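Long-range contacts in protease VP4 (Blotched snakehead virus, PDB 2GEF), which cleaves peptide bonds with a serine/lysine catalytic dyad, as the protease portion of a birnavirus structural polyprotein that it probably processes: residues 23-27 with 55-59; 47-53 with 103-109. One frame throughout, in Å; residues are numbered along the deposited sequence.

Contact 1: 23-27 with 55-59; sequences RIVHF and HRDLM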
ATOM      1  N   ARG A  23      10.650  14.338  -3.642  1.00 24.42           N
ATOM      2  CA  ARG A  23      10.401  15.336  -2.584  1.00 21.70           C
ATOM      3  C   ARG A  23      10.055  14.770  -1.211  1.00 21.95           C
ATOM      4  O   ARG A  23       9.143  13.958  -1.068  1.00 21.90           O
ATOM      5  CB  ARG A  23       9.340  16.295  -3.001  1.00 21.99           C
ATOM      6  CG  ARG A  23       8.580  15.858  -4.197  1.00 23.34           C
ATOM      7  CD  ARG A  23       7.631  17.013  -4.567  1.00 28.39           C
ATOM      8  NE  ARG A  23       7.065  17.640  -3.355  1.00 23.10           N
ATOM      9  CZ  ARG A  23       6.530  18.849  -3.358  1.00 27.81           C
ATOM     10  NH1 ARG A  23       6.448  19.527  -4.532  1.00 19.82           N
ATOM     11  NH2 ARG A  23       6.086  19.387  -2.218  1.00 24.92           N
ATOM     12  N   ILE A  24      10.842  15.152  -0.211  1.00 20.19           N
ATOM     13  CA  ILE A  24      10.486  14.908   1.144  1.00 20.51           C
ATOM     14  C   ILE A  24       9.141  15.671   1.452  1.00 20.99           C
ATOM     15  O   ILE A  24       9.042  16.856   1.263  1.00 19.81           O
ATOM     16  CB  ILE A  24      11.678  15.236   2.142  1.00 19.64           C
ATOM     17  CG1 ILE A  24      13.047  14.697   1.636  1.00 20.89           C
ATOM     18  CG2 ILE A  24      11.497  14.555   3.495  1.00 17.63           C
ATOM     19  CD1 ILE A  24      12.975  13.618   0.576  1.00 19.42           C
ATOM     20  N   VAL A  25       8.090  14.949   1.864  1.00 22.32           N
ATOM     21  CA  VAL A  25       6.920  15.635   2.376  1.00 22.22           C
ATOM     22  C   VAL A  25       6.555  15.037   3.711  1.00 22.73           C
ATOM     23  O   VAL A  25       6.780  13.824   4.028  1.00 18.64           O
ATOM     24  CB  VAL A  25       5.666  15.798   1.369  1.00 22.84           C
ATOM     25  CG1 VAL A  25       5.716  14.948   0.154  1.00 20.65           C
ATOM     26  CG2 VAL A  25       4.205  15.856   2.105  1.00 23.11           C
ATOM     27  N   HIS A  26       5.979  15.933   4.489  1.00 22.01           N
ATOM     28  CA  HIS A  26       5.681  15.629   5.848  1.00 22.62           C
ATOM     29  C   HIS A  26       4.192  15.284   5.846  1.00 22.65           C
ATOM     30  O   HIS A  26       3.336  16.088   5.392  1.00 24.22           O
ATOM     31  CB  HIS A  26       5.983  16.800   6.760  1.00 21.67           C
ATOM     32  CG  HIS A  26       5.536  16.536   8.132  1.00 24.61           C
ATOM     33  ND1 HIS A  26       6.008  15.460   8.858  1.00 23.39           N
ATOM     34  CD2 HIS A  26       4.581  17.128   8.892  1.00 30.52           C
ATOM     35  CE1 HIS A  26       5.391  15.430  10.028  1.00 30.20           C
ATOM     36  NE2 HIS A  26       4.521  16.431  10.074  1.00 33.83           N
ATOM     37  N   PHE A  27       3.901  14.063   6.324  1.00 21.68           N
ATOM     38  CA  PHE A  27       2.563  13.547   6.444  1.00 19.32           C
ATOM     39  C   PHE A  27       2.351  13.262   7.928  1.00 19.07           C
ATOM     40  O   PHE A  27       3.151  12.564   8.620  1.00 16.66           O
ATOM     41  CB  PHE A  27       2.438  12.207   5.670  1.00 18.04           C
ATOM     42  CG  PHE A  27       2.313  12.393   4.193  1.00 17.30           C
ATOM     43  CD1 PHE A  27       3.312  11.938   3.333  1.00 19.23           C
ATOM     44  CD2 PHE A  27       1.223  13.048   3.625  1.00 13.55           C
ATOM     45  CE1 PHE A  27       3.207  12.145   1.926  1.00 16.94           C
ATOM     46  CE2 PHE A  27       1.157  13.247   2.224  1.00 19.09           C
ATOM     47  CZ  PHE A  27       2.128  12.749   1.414  1.00 16.63           C
ATOM     48  N   HIS A  55      -4.205  14.709  -3.026  1.00 18.28           N
ATOM     49  CA  HIS A  55      -2.778  15.093  -3.060  1.00 18.36           C
ATOM     50  C   HIS A  55      -2.289  14.818  -4.399  1.00 18.94           C
ATOM     51  O   HIS A  55      -1.125  14.443  -4.587  1.00 19.39           O
ATOM     52  CB  HIS A  55      -1.940  14.330  -2.020  1.00 20.37           C
ATOM     53  CG  HIS A  55      -2.514  14.386  -0.619  1.00 18.98           C
ATOM     54  ND1 HIS A  55      -2.168  15.366   0.296  1.00 24.60           N
ATOM     55  CD2 HIS A  55      -3.449  13.626  -0.011  1.00 16.46           C
ATOM     56  CE1 HIS A  55      -2.841  15.182   1.429  1.00 24.31           C
ATOM     57  NE2 HIS A  55      -3.661  14.159   1.253  1.00 21.85           N
ATOM     58  N   ARG A  56      -3.215  15.005  -5.341  1.00 18.14           N
ATOM     59  CA  ARG A  56      -2.979  15.044  -6.801  1.00 18.96           C
ATOM     60  C   ARG A  56      -1.711  15.879  -7.156  1.00 19.40           C
ATOM     61  O   ARG A  56      -0.899  15.510  -8.069  1.00 20.32           O
ATOM     62  CB  ARG A  56      -4.226  15.551  -7.500  1.00 14.18           C
ATOM     63  CG  ARG A  56      -5.247  14.484  -7.435  1.00 24.19           C
ATOM     64  CD  ARG A  56      -6.708  14.880  -7.842  1.00 27.44           C
ATOM     65  NE  ARG A  56      -6.867  14.420  -9.214  1.00 30.39           N
ATOM     66  CZ  ARG A  56      -7.799  14.936 -10.041  1.00 34.25           C
ATOM     67  NH1 ARG A  56      -8.674  15.836  -9.525  1.00 15.10           N
ATOM     68  NH2 ARG A  56      -7.830  14.563 -11.352  1.00 26.52           N
ATOM     69  N   ASP A  57      -1.529  16.975  -6.419  1.00 18.12           N
ATOM     70  CA  ASP A  57      -0.384  17.871  -6.693  1.00 19.92           C
ATOM     71  C   ASP A  57       0.940  17.214  -6.530  1.00 18.24           C
ATOM     72  O   ASP A  57       1.939  17.820  -6.817  1.00 18.30           O
ATOM     73  CB  ASP A  57      -0.325  19.074  -5.759  1.00 20.93           C
ATOM     74  CG  ASP A  57      -0.420  18.713  -4.289  1.00 21.44           C
ATOM     75  OD1 ASP A  57      -1.391  18.068  -3.930  1.00 23.64           O
ATOM     76  OD2 ASP A  57       0.464  19.102  -3.507  1.00 25.97           O
ATOM     77  N   LEU A  58       0.913  16.028  -5.939  1.00 17.70           N
ATOM     78  CA  LEU A  58       2.094  15.271  -5.546  1.00 17.91           C
ATOM     79  C   LEU A  58       2.309  14.064  -6.505  1.00 19.38           C
ATOM     80  O   LEU A  58       3.420  13.471  -6.524  1.00 18.82           O
ATOM     81  CB  LEU A  58       1.980  14.775  -4.129  1.00 15.61           C
ATOM     82  CG  LEU A  58       2.323  15.701  -2.950  1.00 20.40           C
ATOM     83  CD1 LEU A  58       2.052  14.930  -1.678  1.00 11.55           C
ATOM     84  CD2 LEU A  58       3.696  16.396  -2.921  1.00 13.68           C
HETATM   85  N   MSE A  59       1.258  13.733  -7.284  1.00 19.92           N
HETATM   86  CA  MSE A  59       1.312  12.704  -8.335  1.00 22.69           C
HETATM   87  C   MSE A  59       2.046  13.148  -9.546  1.00 21.68           C
HETATM   88  O   MSE A  59       1.956  14.348  -9.900  1.00 22.86           O
HETATM   89  CB  MSE A  59      -0.091  12.407  -8.812  1.00 20.35           C
HETATM   90  CG  MSE A  59      -0.929  11.752  -7.633  1.00 27.14           C
HETATM   91 SE   MSE A  59      -2.726  11.399  -7.992  1.00 34.45          SE
HETATM   92  CE  MSE A  59      -2.488   9.793  -8.953  1.00 30.42           C
TER
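A small, partly buried side-chain contact joins the edge strand 22-27 to the turn that follows strand 43-52, with no hydrogen bond passing between the two segments. The backbones stay well apart, the CA atoms of Arg23 and Leu58 being 8.8 Å from each other, so the gap is filled by side chains, and only 191 Å² is buried. Leu58 is the centrepiece. Residues 56-58 form a short 3-10 turn, which places Leu58 so that its isobutyl group reaches the face of the strand carrying Arg23, Val25 and Phe27. Leu58 CD2 meets Val25 CG1 at 4.0 Å, and Leu58 CD1 lies 3.8 Å from Phe27 CZ. At the outer end Leu58 CD2 also lies over one face of the Arg23 guanidinium, 3.6 Å from Arg23 NE, so the exposed arginine covers the leucine through van der Waals contact. At the other end Phe27 turns its ring edge to the face of His55 in a T-shaped pair, with centroids 6.0 Å apart and planes at 81°. The imidazole is held in place by a hydrogen bond between His55 NE2 and Arg52 O. Strand 22-27 is itself bonded through its backbone to strand 120-126, while Leu58 and Phe27 both rest on Leu107, so the turn packs between strand 22-27 of the three-stranded antiparallel sheet and strand 104-109 of the larger mixed sheet.

Contact 2: 47-53 with 103-109; sequences LYIAVRG and DLTILPV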
ATOM      1  N   LEU A  47       6.892   0.239  -2.230  1.00 13.32           N
ATOM      2  CA  LEU A  47       5.780   0.855  -1.417  1.00 12.33           C
ATOM      3  C   LEU A  47       5.174   2.040  -2.007  1.00 12.31           C
ATOM      4  O   LEU A  47       5.791   2.759  -2.737  1.00 16.29           O
ATOM      5  CB  LEU A  47       6.323   1.218  -0.068  1.00 11.71           C
ATOM      6  CG  LEU A  47       6.778  -0.070   0.643  1.00  8.95           C
ATOM      7  CD1 LEU A  47       7.300   0.436   1.971  1.00 10.99           C
ATOM      8  CD2 LEU A  47       5.779  -1.173   0.859  1.00  6.43           C
ATOM      9  N   TYR A  48       3.909   2.202  -1.724  1.00 15.20           N
ATOM     10  CA  TYR A  48       3.102   3.397  -1.968  1.00 15.14           C
ATOM     11  C   TYR A  48       2.459   3.722  -0.641  1.00 16.28           C
ATOM     12  O   TYR A  48       2.304   2.835   0.212  1.00 19.65           O
ATOM     13  CB  TYR A  48       1.971   3.151  -2.995  1.00 14.32           C
ATOM     14  CG  TYR A  48       2.333   3.125  -4.488  1.00 13.52           C
ATOM     15  CD1 TYR A  48       3.408   2.385  -4.989  1.00 13.51           C
ATOM     16  CD2 TYR A  48       1.577   3.807  -5.376  1.00 18.82           C
ATOM     17  CE1 TYR A  48       3.714   2.365  -6.361  1.00 16.59           C
ATOM     18  CE2 TYR A  48       1.887   3.814  -6.725  1.00 10.45           C
ATOM     19  CZ  TYR A  48       2.932   3.121  -7.226  1.00 13.15           C
ATOM     20  OH  TYR A  48       3.111   3.204  -8.676  1.00 17.25           O
ATOM     21  N   ILE A  49       2.056   4.950  -0.506  1.00 15.02           N
ATOM     22  CA  ILE A  49       1.419   5.444   0.699  1.00 17.29           C
ATOM     23  C   ILE A  49       0.089   5.893   0.287  1.00 16.68           C
ATOM     24  O   ILE A  49       0.052   6.512  -0.715  1.00 18.63           O
ATOM     25  CB  ILE A  49       2.127   6.588   1.429  1.00 16.67           C
ATOM     26  CG1 ILE A  49       1.517   6.644   2.850  1.00 11.30           C
ATOM     27  CG2 ILE A  49       2.129   7.983   0.621  1.00 20.06           C
ATOM     28  CD1 ILE A  49       2.143   7.564   3.729  1.00 16.25           C
ATOM     29  N   ALA A  50      -0.973   5.379   0.921  1.00 17.83           N
ATOM     30  CA  ALA A  50      -2.328   5.927   0.709  1.00 18.41           C
ATOM     31  C   ALA A  50      -2.501   7.057   1.761  1.00 18.39           C
ATOM     32  O   ALA A  50      -2.236   6.819   3.010  1.00 14.68           O
ATOM     33  CB  ALA A  50      -3.322   4.914   1.020  1.00 17.26           C
ATOM     34  N   VAL A  51      -2.951   8.222   1.289  1.00 16.55           N
ATOM     35  CA  VAL A  51      -3.264   9.408   2.248  1.00 16.51           C
ATOM     36  C   VAL A  51      -4.633   9.865   1.943  1.00 16.50           C
ATOM     37  O   VAL A  51      -5.038   9.949   0.778  1.00 17.24           O
ATOM     38  CB  VAL A  51      -2.199  10.568   2.118  1.00 15.76           C
ATOM     39  CG1 VAL A  51      -2.289  11.561   3.416  1.00 18.02           C
ATOM     40  CG2 VAL A  51      -0.848   9.923   2.205  1.00 10.03           C
ATOM     41  N   ARG A  52      -5.396  10.116   2.976  1.00 16.65           N
ATOM     42  CA  ARG A  52      -6.733  10.781   2.763  1.00 15.66           C
ATOM     43  C   ARG A  52      -6.684  12.235   2.260  1.00 16.14           C
ATOM     44  O   ARG A  52      -5.832  13.036   2.617  1.00 14.20           O
ATOM     45  CB  ARG A  52      -7.694  10.535   3.947  1.00 16.38           C
ATOM     46  CG  ARG A  52      -7.177  10.988   5.385  1.00 17.69           C
ATOM     47  CD  ARG A  52      -8.311  11.154   6.420  1.00 15.89           C
ATOM     48  NE  ARG A  52      -7.824  11.694   7.720  1.00 14.85           N
ATOM     49  CZ  ARG A  52      -7.257  10.967   8.670  1.00 17.35           C
ATOM     50  NH1 ARG A  52      -6.942  11.588   9.766  1.00 29.40           N
ATOM     51  NH2 ARG A  52      -6.910   9.661   8.516  1.00 17.16           N
ATOM     52  N   GLY A  53      -7.618  12.506   1.367  1.00 17.23           N
ATOM     53  CA  GLY A  53      -7.888  13.836   0.712  1.00 18.81           C
ATOM     54  C   GLY A  53      -7.210  13.725  -0.654  1.00 18.32           C
ATOM     55  O   GLY A  53      -6.695  12.676  -1.030  1.00 14.08           O
ATOM     56  N   ASP A 103     -12.170  10.719  -0.035  1.00 10.27           N
ATOM     57  CA  ASP A 103     -11.239  10.430  -1.144  1.00 11.74           C
ATOM     58  C   ASP A 103      -9.855  10.103  -0.641  1.00 11.00           C
ATOM     59  O   ASP A 103      -9.450  10.548   0.415  1.00 13.63           O
ATOM     60  CB  ASP A 103     -11.159  11.640  -2.130  1.00 11.14           C
ATOM     61  CG  ASP A 103     -12.527  11.945  -2.794  1.00 11.67           C
ATOM     62  OD1 ASP A 103     -13.430  11.144  -2.777  1.00 16.16           O
ATOM     63  OD2 ASP A 103     -12.728  13.040  -3.344  1.00 22.89           O
ATOM     64  N   LEU A 104      -9.062   9.422  -1.410  1.00 10.59           N
ATOM     65  CA  LEU A 104      -7.697   9.192  -0.931  1.00  9.50           C
ATOM     66  C   LEU A 104      -6.900   9.313  -2.194  1.00  9.96           C
ATOM     67  O   LEU A 104      -7.492   9.276  -3.282  1.00  6.67           O
ATOM     68  CB  LEU A 104      -7.494   7.778  -0.333  1.00 10.66           C
ATOM     69  CG  LEU A 104      -8.117   7.360   1.057  1.00 11.77           C
ATOM     70  CD1 LEU A 104      -9.312   6.400   0.858  1.00  7.51           C
ATOM     71  CD2 LEU A 104      -7.023   6.626   1.959  1.00  8.66           C
ATOM     72  N   THR A 105      -5.592   9.527  -2.035  1.00  8.16           N
ATOM     73  CA  THR A 105      -4.671   9.517  -3.107  1.00  9.17           C
ATOM     74  C   THR A 105      -3.584   8.572  -2.728  1.00 11.71           C
ATOM     75  O   THR A 105      -3.200   8.549  -1.537  1.00 16.10           O
ATOM     76  CB  THR A 105      -4.059  10.954  -3.156  1.00  8.96           C
ATOM     77  OG1 THR A 105      -5.125  11.864  -3.358  1.00  6.67           O
ATOM     78  CG2 THR A 105      -3.244  11.105  -4.370  1.00  7.63           C
ATOM     79  N   ILE A 106      -3.057   7.770  -3.650  1.00 11.13           N
ATOM     80  CA  ILE A 106      -1.902   6.904  -3.326  1.00  7.55           C
ATOM     81  C   ILE A 106      -0.685   7.387  -4.161  1.00 10.08           C
ATOM     82  O   ILE A 106      -0.829   7.986  -5.235  1.00  8.40           O
ATOM     83  CB  ILE A 106      -2.245   5.402  -3.606  1.00  8.39           C
ATOM     84  CG1 ILE A 106      -2.614   5.260  -5.070  1.00  8.19           C
ATOM     85  CG2 ILE A 106      -3.433   4.992  -2.772  1.00  5.21           C
ATOM     86  CD1 ILE A 106      -2.677   3.884  -5.730  1.00  4.31           C
ATOM     87  N   LEU A 107       0.487   7.247  -3.600  1.00  9.15           N
ATOM     88  CA  LEU A 107       1.722   7.834  -4.134  1.00 11.48           C
ATOM     89  C   LEU A 107       2.877   6.861  -3.988  1.00 11.44           C
ATOM     90  O   LEU A 107       3.049   6.244  -2.884  1.00 14.34           O
ATOM     91  CB  LEU A 107       2.129   9.155  -3.402  1.00 10.97           C
ATOM     92  CG  LEU A 107       1.013  10.258  -3.396  1.00 12.61           C
ATOM     93  CD1 LEU A 107       1.244  11.271  -2.254  1.00 10.60           C
ATOM     94  CD2 LEU A 107       0.949  10.913  -4.690  1.00 11.05           C
ATOM     95  N   PRO A 108       3.703   6.727  -5.036  1.00 11.23           N
ATOM     96  CA  PRO A 108       4.863   5.813  -4.800  1.00 11.56           C
ATOM     97  C   PRO A 108       5.779   6.460  -3.806  1.00 10.75           C
ATOM     98  O   PRO A 108       5.871   7.631  -3.791  1.00 12.49           O
ATOM     99  CB  PRO A 108       5.502   5.616  -6.213  1.00 10.62           C
ATOM    100  CG  PRO A 108       4.652   6.546  -7.158  1.00 12.56           C
ATOM    101  CD  PRO A 108       3.687   7.355  -6.363  1.00  8.75           C
ATOM    102  N   VAL A 109       6.430   5.713  -2.919  1.00 13.63           N
ATOM    103  CA  VAL A 109       7.414   6.304  -1.994  1.00 12.04           C
ATOM    104  C   VAL A 109       8.783   5.482  -1.934  1.00 12.90           C
ATOM    105  O   VAL A 109       8.745   4.215  -1.811  1.00 13.57           O
ATOM    106  CB  VAL A 109       6.794   6.413  -0.627  1.00 15.48           C
ATOM    107  CG1 VAL A 109       5.381   7.040  -0.706  1.00 14.79           C
ATOM    108  CG2 VAL A 109       6.660   5.068   0.001  1.00 15.79           C
TER
HETATM  109  O   HOH W   1       9.708   1.701  -2.003  1.00 17.64           O
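Buried strands 47-52 and 104-109 pair antiparallel, and the backbone N and O groups that Leu47, Ile49, Val51 and Gly53 turn toward the partner strand are all hydrogen-bonded, one through a water. Ile49 N bonds to Leu107 O at 2.9 Å and Leu107 N to Ile49 O at 3.0 Å; Val51 N to Thr105 O and Thr105 N to Val51 O are both 2.9 Å. Gly53 N donates to Asp103 O (2.8 Å), while Thr105 OG1 donates to Gly53 O (2.9 Å) and is also hydrogen-bonded with His55 N. At the opposite end Val109 N reaches Leu47 O at 3.0 Å, and a water replaces the return bond, accepting from Leu47 N (3.2 Å) and donating to Val109 O (2.7 Å). The Leu47 side chain lies about 7 Å from that of catalytic Lys173. Proline costs nothing at 108, a non-hydrogen-bonded position; Pro108 CB lies 3.8 Å from the Tyr48 ring centroid in a CH-pi contact. Elsewhere, Tyr48 OH bonds to Asn127, Arg52 NH2 to the carbonyls of Ala144 and Leu147, Asp103 OD1 to Lys75 N. Strand 31-38 flanks 43-52 and strand 75-77 flanks 104-109, making this pair the middle of the mixed sheet.

How the contacts relate
From the N terminus the chain first lays down 23-27, runs through strand 31-38 into 47-53, and turns at 55-59, where contact 1 closes a loop of 27 intervening residues, mostly strand. It then passes through helix 61-64 and strand 75-77 before 103-109 returns to close the longer loop of contact 2. The segments alternate, so the two closures cross rather than nest. Their centres lie 9 Å apart, and they meet directly: His55 N and Thr105 OG1 are 3.0 Å apart in a probable hydrogen bond, while Leu58 CD1 packs 3.8 Å from Leu107 CD1. Loop 55-59 thus meets both the strand where the first closure begins and the strand where the second ends.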